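Glycerol Dehydrogenase (Unidentified, PDB 5XN8) catalyses the NAD-dependent oxidation of glycerol to dihydroxyacetone, as a metal-dependent member of the iron-containing alcohol dehydrogenase family. Local coordinates at residues S58-G66 with R75-C85; D319-C330 with V343-L353. One frame throughout, in Å; residues are numbered along the deposited sequence.

Contact 1 (S58-G66 with R75-C85); sequences SLHAERFNG and RLIAILKQHGC
With chi1 of His60 at 166°, CG trans to the backbone N, the imidazole is carried off strand 58-63 and laid flat against that of His83, whose own CG is swung beside its backbone N (chi1 -81°). The two rings form a face-to-face stack, centroids 3.8 Å apart, with NE2 of His83 over the centre of the His60 ring. The rotation of the His60 ring is further fixed by Glu62 two residues along the same strand face: His60 NE2 donates to Glu62 OE1 at 2.9 Å, meeting the oxygen on its anti side. Because the Glu62 chain bends at chi2, its carboxylate also lies against Ile79, with OE1 3.6 Å from Ile79 CG2, while Glu62 CG rests 3.9 Å from Leu76 CD2. Farther along, the Arg75 chain turns at chi3 and presents NH2 edge-on to the carbonyl of Arg63, a hydrogen bond of 3.2 Å from Arg75 NH2 to Arg63 O. Glu72 of the same helix holds both Arg75, by a salt bridge, and Asn65 ND2, so that it draws these two donors together. Strand 58-63 is an edge of the six-stranded parallel sheet and pairs with strand 31-36; helix 75-83 runs roughly antiparallel to strand 58-63 (154°), the first half of a beta-alpha-beta crossover that passes over strand 31-36 to strand 87-92, while Leu59 and Ala61 touch helix 38-54 and Phe64 reaches helix 94-107.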
loop_
_atom_site.group_PDB
_atom_site.type_symbol
_atom_site.label_atom_id
_atom_site.label_comp_id
_atom_site.label_asym_id
_atom_site.label_seq_id
_atom_site.Cartn_x
_atom_site.Cartn_y
_atom_site.Cartn_z
ATOM N N SER A 58 25.931 55.480 2.713
ATOM C CA SER A 58 25.580 56.712 1.993
ATOM C C SER A 58 24.683 56.370 0.805
ATOM O O SER A 58 24.911 55.369 0.133
ATOM C CB SER A 58 26.851 57.425 1.515
ATOM O OG SER A 58 26.543 58.577 0.750
ATOM N N LEU A 59 23.665 57.195 0.550
ATOM C CA LEU A 59 22.672 56.913 -0.494
ATOM C C LEU A 59 22.295 58.141 -1.302
ATOM O O LEU A 59 22.271 59.255 -0.788
ATOM C CB LEU A 59 21.381 56.378 0.127
ATOM C CG LEU A 59 21.445 55.098 0.953
ATOM C CD1 LEU A 59 20.451 55.100 2.109
ATOM C CD2 LEU A 59 21.273 53.875 0.062
ATOM N N HIS A 60 21.991 57.905 -2.574
ATOM C CA HIS A 60 21.259 58.855 -3.394
ATOM C C HIS A 60 20.109 58.116 -4.094
ATOM O O HIS A 60 20.341 57.177 -4.859
ATOM C CB HIS A 60 22.182 59.571 -4.376
ATOM C CG HIS A 60 21.447 60.304 -5.451
ATOM N ND1 HIS A 60 20.651 61.399 -5.195
ATOM C CD2 HIS A 60 21.354 60.082 -6.780
ATOM C CE1 HIS A 60 20.096 61.819 -6.314
ATOM N NE2 HIS A 60 20.506 61.035 -7.294
ATOM N N ALA A 61 18.880 58.538 -3.791
ATOM C CA ALA A 61 17.675 57.997 -4.411
ATOM C C ALA A 61 17.375 58.769 -5.679
ATOM O O ALA A 61 17.521 59.995 -5.708
ATOM C CB ALA A 61 16.500 58.100 -3.454
ATOM N N GLU A 62 16.958 58.061 -6.726
ATOM C CA GLU A 62 16.605 58.696 -8.001
ATOM C C GLU A 62 15.365 58.047 -8.623
ATOM O O GLU A 62 15.122 56.857 -8.448
ATOM C CB GLU A 62 17.805 58.639 -8.960
ATOM C CG GLU A 62 17.703 59.524 -10.197
ATOM C CD GLU A 62 17.621 61.012 -9.884
ATOM O OE1 GLU A 62 18.609 61.578 -9.368
ATOM O OE2 GLU A 62 16.567 61.615 -10.169
ATOM N N ARG A 63 14.595 58.853 -9.343
ATOM C CA ARG A 63 13.321 58.437 -9.919
ATOM C C ARG A 63 13.533 57.615 -11.191
ATOM O O ARG A 63 14.387 57.940 -12.013
ATOM C CB ARG A 63 12.469 59.680 -10.238
ATOM C CG ARG A 63 11.049 59.373 -10.659
ATOM C CD ARG A 63 10.244 60.642 -10.942
ATOM N NE ARG A 63 9.543 60.562 -12.216
ATOM C CZ ARG A 63 10.103 60.766 -13.409
ATOM N NH1 ARG A 63 11.394 61.073 -13.534
ATOM N NH2 ARG A 63 9.349 60.668 -14.505
ATOM N N PHE A 64 12.731 56.562 -11.339
ATOM C CA PHE A 64 12.748 55.674 -12.511
ATOM C C PHE A 64 11.511 55.980 -13.368
ATOM O O PHE A 64 10.400 56.066 -12.841
ATOM C CB PHE A 64 12.783 54.210 -12.031
ATOM C CG PHE A 64 12.520 53.198 -13.108
ATOM C CD1 PHE A 64 13.366 53.084 -14.200
ATOM C CD2 PHE A 64 11.426 52.340 -13.021
ATOM C CE1 PHE A 64 13.123 52.147 -15.191
ATOM C CE2 PHE A 64 11.178 51.397 -14.009
ATOM C CZ PHE A 64 12.026 51.302 -15.096
ATOM N N ASN A 65 11.707 56.152 -14.679
ATOM C CA ASN A 65 10.627 56.602 -15.590
ATOM C C ASN A 65 9.602 55.535 -15.975
ATOM O O ASN A 65 8.587 55.860 -16.597
ATOM C CB ASN A 65 11.210 57.222 -16.872
ATOM C CG ASN A 65 11.821 58.586 -16.635
ATOM O OD1 ASN A 65 11.245 59.414 -15.933
ATOM N ND2 ASN A 65 12.971 58.838 -17.242
ATOM N N GLY A 66 9.871 54.275 -15.642
ATOM C CA GLY A 66 8.885 53.204 -15.786
ATOM C C GLY A 66 9.151 52.202 -16.892
ATOM O O GLY A 66 8.397 51.238 -17.031
ATOM N N ARG A 75 20.691 57.187 -18.981
ATOM C CA ARG A 75 20.323 58.394 -18.227
ATOM C C ARG A 75 20.656 58.242 -16.740
ATOM O O ARG A 75 21.216 59.150 -16.134
ATOM C CB ARG A 75 18.829 58.718 -18.410
ATOM C CG ARG A 75 18.398 60.097 -17.904
ATOM C CD ARG A 75 16.882 60.272 -17.946
ATOM N NE ARG A 75 16.191 59.396 -16.990
ATOM C CZ ARG A 75 16.083 59.601 -15.672
ATOM N NH1 ARG A 75 16.601 60.685 -15.090
ATOM N NH2 ARG A 75 15.425 58.716 -14.921
ATOM N N LEU A 76 20.311 57.088 -16.170
ATOM C CA LEU A 76 20.541 56.806 -14.742
ATOM C C LEU A 76 22.015 56.545 -14.422
ATOM O O LEU A 76 22.493 56.942 -13.355
ATOM C CB LEU A 76 19.690 55.621 -14.277
ATOM C CG LEU A 76 18.185 55.864 -14.109
ATOM C CD1 LEU A 76 17.452 54.545 -13.952
ATOM C CD2 LEU A 76 17.879 56.814 -12.955
ATOM N N ILE A 77 22.719 55.871 -15.332
ATOM C CA ILE A 77 24.174 55.700 -15.216
ATOM C C ILE A 77 24.883 57.046 -15.092
ATOM O O ILE A 77 25.732 57.213 -14.216
ATOM C CB ILE A 77 24.752 54.873 -16.397
ATOM C CG1 ILE A 77 24.395 53.392 -16.202
ATOM C CG2 ILE A 77 26.272 55.011 -16.490
ATOM C CD1 ILE A 77 24.543 52.539 -17.443
ATOM N N ALA A 78 24.523 57.996 -15.960
ATOM C CA ALA A 78 25.099 59.345 -15.938
ATOM C C ALA A 78 24.930 60.029 -14.583
ATOM O O ALA A 78 25.853 60.686 -14.113
ATOM C CB ALA A 78 24.495 60.205 -17.043
ATOM N N ILE A 79 23.769 59.859 -13.954
ATOM C CA ILE A 79 23.517 60.418 -12.614
ATOM C C ILE A 79 24.297 59.635 -11.555
ATOM O O ILE A 79 24.820 60.222 -10.610
ATOM C CB ILE A 79 22.009 60.437 -12.233
ATOM C CG1 ILE A 79 21.175 61.210 -13.264
ATOM C CG2 ILE A 79 21.821 61.085 -10.863
ATOM C CD1 ILE A 79 19.672 61.026 -13.123
ATOM N N LEU A 80 24.361 58.312 -11.709
ATOM C CA LEU A 80 25.145 57.460 -10.804
ATOM C C LEU A 80 26.608 57.906 -10.759
ATOM O O LEU A 80 27.160 58.077 -9.673
ATOM C CB LEU A 80 25.029 55.980 -11.197
ATOM C CG LEU A 80 25.932 54.967 -10.458
ATOM C CD1 LEU A 80 25.215 53.646 -10.230
ATOM C CD2 LEU A 80 27.248 54.718 -11.192
ATOM N N LYS A 81 27.207 58.098 -11.940
ATOM C CA LYS A 81 28.596 58.582 -12.072
ATOM C C LYS A 81 28.846 59.913 -11.357
ATOM O O LYS A 81 29.880 60.100 -10.719
ATOM C CB LYS A 81 28.983 58.754 -13.554
ATOM C CG LYS A 81 29.112 57.482 -14.366
ATOM C CD LYS A 81 30.187 56.516 -13.909
ATOM C CE LYS A 81 31.606 57.012 -14.149
ATOM N NZ LYS A 81 32.579 55.905 -13.953
ATOM N N GLN A 82 27.896 60.821 -11.479
ATOM C CA GLN A 82 27.971 62.159 -10.868
ATOM C C GLN A 82 28.038 62.085 -9.339
ATOM O O GLN A 82 28.751 62.871 -8.726
ATOM C CB GLN A 82 26.749 63.035 -11.303
ATOM C CG GLN A 82 26.915 64.262 -12.251
ATOM C CD GLN A 82 26.304 64.086 -13.626
ATOM O OE1 GLN A 82 26.483 63.037 -14.210
ATOM N NE2 GLN A 82 25.614 65.105 -14.152
ATOM N N HIS A 83 27.299 61.148 -8.741
ATOM C CA HIS A 83 27.314 60.932 -7.287
ATOM C C HIS A 83 28.400 59.961 -6.787
ATOM O O HIS A 83 28.714 59.957 -5.597
ATOM C CB HIS A 83 25.927 60.478 -6.806
ATOM C CG HIS A 83 24.967 61.611 -6.617
ATOM N ND1 HIS A 83 24.871 62.283 -5.419
ATOM C CD2 HIS A 83 24.055 62.180 -7.440
ATOM C CE1 HIS A 83 23.970 63.240 -5.519
ATOM N NE2 HIS A 83 23.461 63.200 -6.736
ATOM N N GLY A 84 28.938 59.129 -7.673
ATOM C CA GLY A 84 30.038 58.208 -7.329
ATOM C C GLY A 84 29.633 57.054 -6.428
ATOM O O GLY A 84 30.424 56.602 -5.598
ATOM N N CYS A 85 28.399 56.573 -6.600
ATOM C CA CYS A 85 27.832 55.531 -5.749
ATOM C C CYS A 85 28.423 54.169 -6.110
ATOM O O CYS A 85 28.619 53.866 -7.292
ATOM C CB CYS A 85 26.305 55.503 -5.867
ATOM S SG CYS A 85 25.451 56.909 -5.099
#

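Contact 2 (D319-C330 with V343-L353); sequences DDKIAAVAKATC and VTPEQVHAAIL
His349 is the principal knob, its side chain set in a hollow formed by Asp319, Ile322, Ala323 and Ala326 of the facing helix. With CG trans to the backbone N (chi1 171°), the ring enters edge first: CD2 lies 3.6 Å from Ala323 N, near the ring plane, and Ile322 CG2 is close by. Small residues permit the approach. Ala326 CB sits 3.2 Å from Pro345 O and also touches the CB of His349, and the axes of the helix segments approach to 8.2 Å at an angle of 128°. Ile322 packs beside it against Ile352 and Leu353, its CD1 3.6 Å from Ile352 CG2 while its CG1 slides past Leu353 CD2. Val348 answers from the other helix: CG1 presses on Ala326 and Thr329, and CG2 reaches the sulfur of Cys330 at 4.0 Å. That sulfur, just past the end of helix 319-329, lodges against the start of the other helix, against Val343 CG1 and the Thr344-Pro345 peptide. At the opposite end of the contact His349 NE2 donates to Asp319 OD1 over 2.8 Å, meeting the oxygen nearly along its C-O axis with carboxylate and ring planes 65° apart. Val225 of the second subunit packs on His349 as well. The interface is thus mainly apolar, with one His-carboxylate bond beside the apolar packing; the carboxylate would probably favour a protonated imidazole.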
loop_
_atom_site.group_PDB
_atom_site.type_symbol
_atom_site.label_atom_id
_atom_site.label_comp_id
_atom_site.label_asym_id
_atom_site.label_seq_id
_atom_site.Cartn_x
_atom_site.Cartn_y
_atom_site.Cartn_z
ATOM N N ASP A 319 -8.855 29.249 -35.273
ATOM C CA ASP A 319 -8.000 28.396 -36.099
ATOM C C ASP A 319 -6.826 29.177 -36.693
ATOM O O ASP A 319 -5.672 28.758 -36.563
ATOM C CB ASP A 319 -8.808 27.728 -37.222
ATOM C CG ASP A 319 -8.049 26.587 -37.898
ATOM O OD1 ASP A 319 -7.315 25.845 -37.207
ATOM O OD2 ASP A 319 -8.187 26.416 -39.124
ATOM N N ASP A 320 -7.120 30.323 -37.309
ATOM C CA ASP A 320 -6.088 31.152 -37.932
ATOM C C ASP A 320 -5.117 31.749 -36.893
ATOM O O ASP A 320 -3.900 31.737 -37.104
ATOM C CB ASP A 320 -6.727 32.264 -38.780
ATOM C CG ASP A 320 -5.764 32.873 -39.813
ATOM O OD1 ASP A 320 -4.608 32.398 -39.928
ATOM O OD2 ASP A 320 -6.169 33.850 -40.500
ATOM N N LYS A 321 -5.653 32.254 -35.778
ATOM C CA LYS A 321 -4.827 32.879 -34.738
ATOM C C LYS A 321 -3.918 31.892 -34.010
ATOM O O LYS A 321 -2.774 32.232 -33.690
ATOM C CB LYS A 321 -5.695 33.612 -33.717
ATOM C CG LYS A 321 -6.314 34.888 -34.255
ATOM C CD LYS A 321 -7.247 35.507 -33.235
ATOM C CE LYS A 321 -8.037 36.663 -33.811
ATOM N NZ LYS A 321 -9.129 37.053 -32.886
ATOM N N ILE A 322 -4.425 30.695 -33.726
ATOM C CA ILE A 322 -3.623 29.657 -33.076
ATOM C C ILE A 322 -2.560 29.108 -34.024
ATOM O O ILE A 322 -1.475 28.740 -33.575
ATOM C CB ILE A 322 -4.512 28.532 -32.470
ATOM C CG1 ILE A 322 -5.352 29.096 -31.318
ATOM C CG2 ILE A 322 -3.682 27.343 -31.975
ATOM C CD1 ILE A 322 -4.557 29.783 -30.220
ATOM N N ALA A 323 -2.856 29.073 -35.325
ATOM C CA ALA A 323 -1.850 28.710 -36.330
ATOM C C ALA A 323 -0.699 29.708 -36.320
ATOM O O ALA A 323 0.466 29.307 -36.334
ATOM C CB ALA A 323 -2.462 28.615 -37.716
ATOM N N ALA A 324 -1.022 31.000 -36.279
ATOM C CA ALA A 324 0.000 32.057 -36.190
ATOM C C ALA A 324 0.804 32.001 -34.880
ATOM O O ALA A 324 2.020 32.197 -34.898
ATOM C CB ALA A 324 -0.636 33.428 -36.364
ATOM N N VAL A 325 0.119 31.747 -33.760
ATOM C CA VAL A 325 0.762 31.543 -32.446
ATOM C C VAL A 325 1.683 30.319 -32.466
ATOM O O VAL A 325 2.749 30.335 -31.862
ATOM C CB VAL A 325 -0.288 31.403 -31.310
ATOM C CG1 VAL A 325 0.310 30.872 -30.014
ATOM C CG2 VAL A 325 -0.964 32.743 -31.052
ATOM N N ALA A 326 1.249 29.268 -33.155
ATOM C CA ALA A 326 2.032 28.048 -33.323
ATOM C C ALA A 326 3.322 28.241 -34.135
ATOM O O ALA A 326 4.351 27.641 -33.805
ATOM C CB ALA A 326 1.172 26.973 -33.964
ATOM N N LYS A 327 3.257 29.048 -35.199
ATOM C CA LYS A 327 4.442 29.363 -36.015
ATOM C C LYS A 327 5.468 30.157 -35.229
ATOM O O LYS A 327 6.664 29.850 -35.271
ATOM C CB LYS A 327 4.092 30.163 -37.269
ATOM C CG LYS A 327 3.291 29.397 -38.312
ATOM C CD LYS A 327 2.886 30.292 -39.494
ATOM C CE LYS A 327 4.054 30.898 -40.274
ATOM N NZ LYS A 327 3.623 31.918 -41.283
ATOM N N ALA A 328 4.998 31.189 -34.536
ATOM C CA ALA A 328 5.870 32.057 -33.752
ATOM C C ALA A 328 6.489 31.331 -32.554
ATOM O O ALA A 328 7.588 31.683 -32.128
ATOM C CB ALA A 328 5.116 33.301 -33.298
ATOM N N THR A 329 5.780 30.326 -32.027
ATOM C CA THR A 329 6.299 29.431 -30.988
ATOM C C THR A 329 7.510 28.627 -31.462
ATOM O O THR A 329 8.473 28.469 -30.714
ATOM C CB THR A 329 5.210 28.435 -30.506
ATOM O OG1 THR A 329 4.080 29.150 -30.010
ATOM C CG2 THR A 329 5.725 27.530 -29.387
ATOM N N CYS A 330 7.451 28.116 -32.691
ATOM C CA CYS A 330 8.511 27.249 -33.245
ATOM C C CYS A 330 9.613 27.999 -34.000
ATOM O O CYS A 330 10.429 27.374 -34.676
ATOM C CB CYS A 330 7.876 26.185 -34.146
ATOM S SG CYS A 330 6.758 25.104 -33.234
ATOM N N VAL A 343 9.114 18.757 -32.470
ATOM C CA VAL A 343 7.971 19.669 -32.426
ATOM C C VAL A 343 7.850 20.397 -33.762
ATOM O O VAL A 343 8.849 20.865 -34.309
ATOM C CB VAL A 343 8.086 20.715 -31.288
ATOM C CG1 VAL A 343 6.834 21.591 -31.252
ATOM C CG2 VAL A 343 8.332 20.046 -29.931
ATOM N N THR A 344 6.616 20.483 -34.270
ATOM C CA THR A 344 6.295 21.219 -35.500
ATOM C C THR A 344 5.190 22.230 -35.196
ATOM O O THR A 344 4.469 22.076 -34.203
ATOM C CB THR A 344 5.851 20.261 -36.637
ATOM O OG1 THR A 344 5.621 20.991 -37.843
ATOM C CG2 THR A 344 4.607 19.492 -36.305
ATOM N N PRO A 345 5.052 23.282 -36.034
ATOM C CA PRO A 345 3.933 24.213 -35.815
ATOM C C PRO A 345 2.549 23.553 -35.826
ATOM O O PRO A 345 1.645 24.048 -35.160
ATOM C CB PRO A 345 4.076 25.205 -36.974
ATOM C CG PRO A 345 5.525 25.196 -37.294
ATOM C CD PRO A 345 5.954 23.771 -37.100
ATOM N N GLU A 346 2.395 22.450 -36.564
ATOM C CA GLU A 346 1.140 21.676 -36.567
ATOM C C GLU A 346 0.844 21.038 -35.203
ATOM O O GLU A 346 -0.300 21.031 -34.758
ATOM C CB GLU A 346 1.157 20.580 -37.649
ATOM C CG GLU A 346 1.127 21.084 -39.090
ATOM C CD GLU A 346 2.495 21.399 -39.700
ATOM O OE1 GLU A 346 3.507 21.515 -38.954
ATOM O OE2 GLU A 346 2.545 21.567 -40.936
ATOM N N GLN A 347 1.870 20.526 -34.537
ATOM C CA GLN A 347 1.677 19.800 -33.278
ATOM C C GLN A 347 1.541 20.746 -32.068
ATOM O O GLN A 347 0.958 20.345 -31.058
ATOM C CB GLN A 347 2.732 18.700 -33.087
ATOM C CG GLN A 347 3.832 18.943 -32.069
ATOM C CD GLN A 347 4.844 17.799 -32.013
ATOM O OE1 GLN A 347 5.119 17.135 -33.036
ATOM N NE2 GLN A 347 5.433 17.562 -30.820
ATOM N N VAL A 348 2.065 21.971 -32.164
ATOM C CA VAL A 348 1.759 23.024 -31.167
ATOM C C VAL A 348 0.318 23.567 -31.342
ATOM O O VAL A 348 -0.372 23.809 -30.356
ATOM C CB VAL A 348 2.810 24.175 -31.190
ATOM C CG1 VAL A 348 2.356 25.422 -30.431
ATOM C CG2 VAL A 348 4.126 23.689 -30.615
ATOM N N HIS A 349 -0.111 23.777 -32.585
ATOM C CA HIS A 349 -1.499 24.159 -32.896
ATOM C C HIS A 349 -2.452 23.113 -32.293
ATOM O O HIS A 349 -3.371 23.456 -31.552
ATOM C CB HIS A 349 -1.659 24.302 -34.425
ATOM C CG HIS A 349 -3.070 24.480 -34.910
ATOM N ND1 HIS A 349 -3.893 23.417 -35.209
ATOM C CD2 HIS A 349 -3.768 25.599 -35.233
ATOM C CE1 HIS A 349 -5.053 23.871 -35.656
ATOM N NE2 HIS A 349 -5.008 25.194 -35.669
ATOM N N ALA A 350 -2.169 21.847 -32.581
ATOM C CA ALA A 350 -2.902 20.698 -32.036
ATOM C C ALA A 350 -3.017 20.698 -30.522
ATOM O O ALA A 350 -4.108 20.512 -29.960
ATOM C CB ALA A 350 -2.236 19.405 -32.486
ATOM N N ALA A 351 -1.882 20.894 -29.859
ATOM C CA ALA A 351 -1.833 20.878 -28.407
ATOM C C ALA A 351 -2.659 22.011 -27.797
ATOM O O ALA A 351 -3.419 21.785 -26.853
ATOM C CB ALA A 351 -0.396 20.953 -27.934
ATOM N N ILE A 352 -2.524 23.214 -28.348
ATOM C CA ILE A 352 -3.257 24.389 -27.855
ATOM C C ILE A 352 -4.782 24.188 -27.960
ATOM O O ILE A 352 -5.505 24.481 -27.003
ATOM C CB ILE A 352 -2.789 25.688 -28.570
ATOM C CG1 ILE A 352 -1.371 26.051 -28.111
ATOM C CG2 ILE A 352 -3.729 26.862 -28.302
ATOM C CD1 ILE A 352 -0.628 26.969 -29.069
ATOM N N LEU A 353 -5.256 23.671 -29.097
ATOM C CA LEU A 353 -6.691 23.466 -29.303
ATOM C C LEU A 353 -7.252 22.369 -28.398
ATOM O O LEU A 353 -8.356 22.507 -27.852
ATOM C CB LEU A 353 -7.017 23.149 -30.771
ATOM C CG LEU A 353 -6.764 24.259 -31.808
ATOM C CD1 LEU A 353 -7.412 23.941 -33.154
ATOM C CD2 LEU A 353 -7.249 25.613 -31.315
#

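Overall arrangement
Contacts 1 and 2 lie on opposite sides of the chain's centre, their own centres 45 Å apart and their nearest atoms about 24 Å apart, and they follow one another along the chain. Contact 1 belongs to the parallel-sheet part that probably binds NAD(+): the side chain of Phe64 is about 4 Å from that of Lys95 and about 5 Å from that of Asp37, both likely cofactor-binding residues. Contact 2 belongs to the helical part, where the side chain of Thr329 is about 9 Å from that of His254, which binds the zinc ion together with Asp171 and His271. Each thus approaches the surroundings of the active site, through Phe64 on the cofactor side and Thr329 on the metal side.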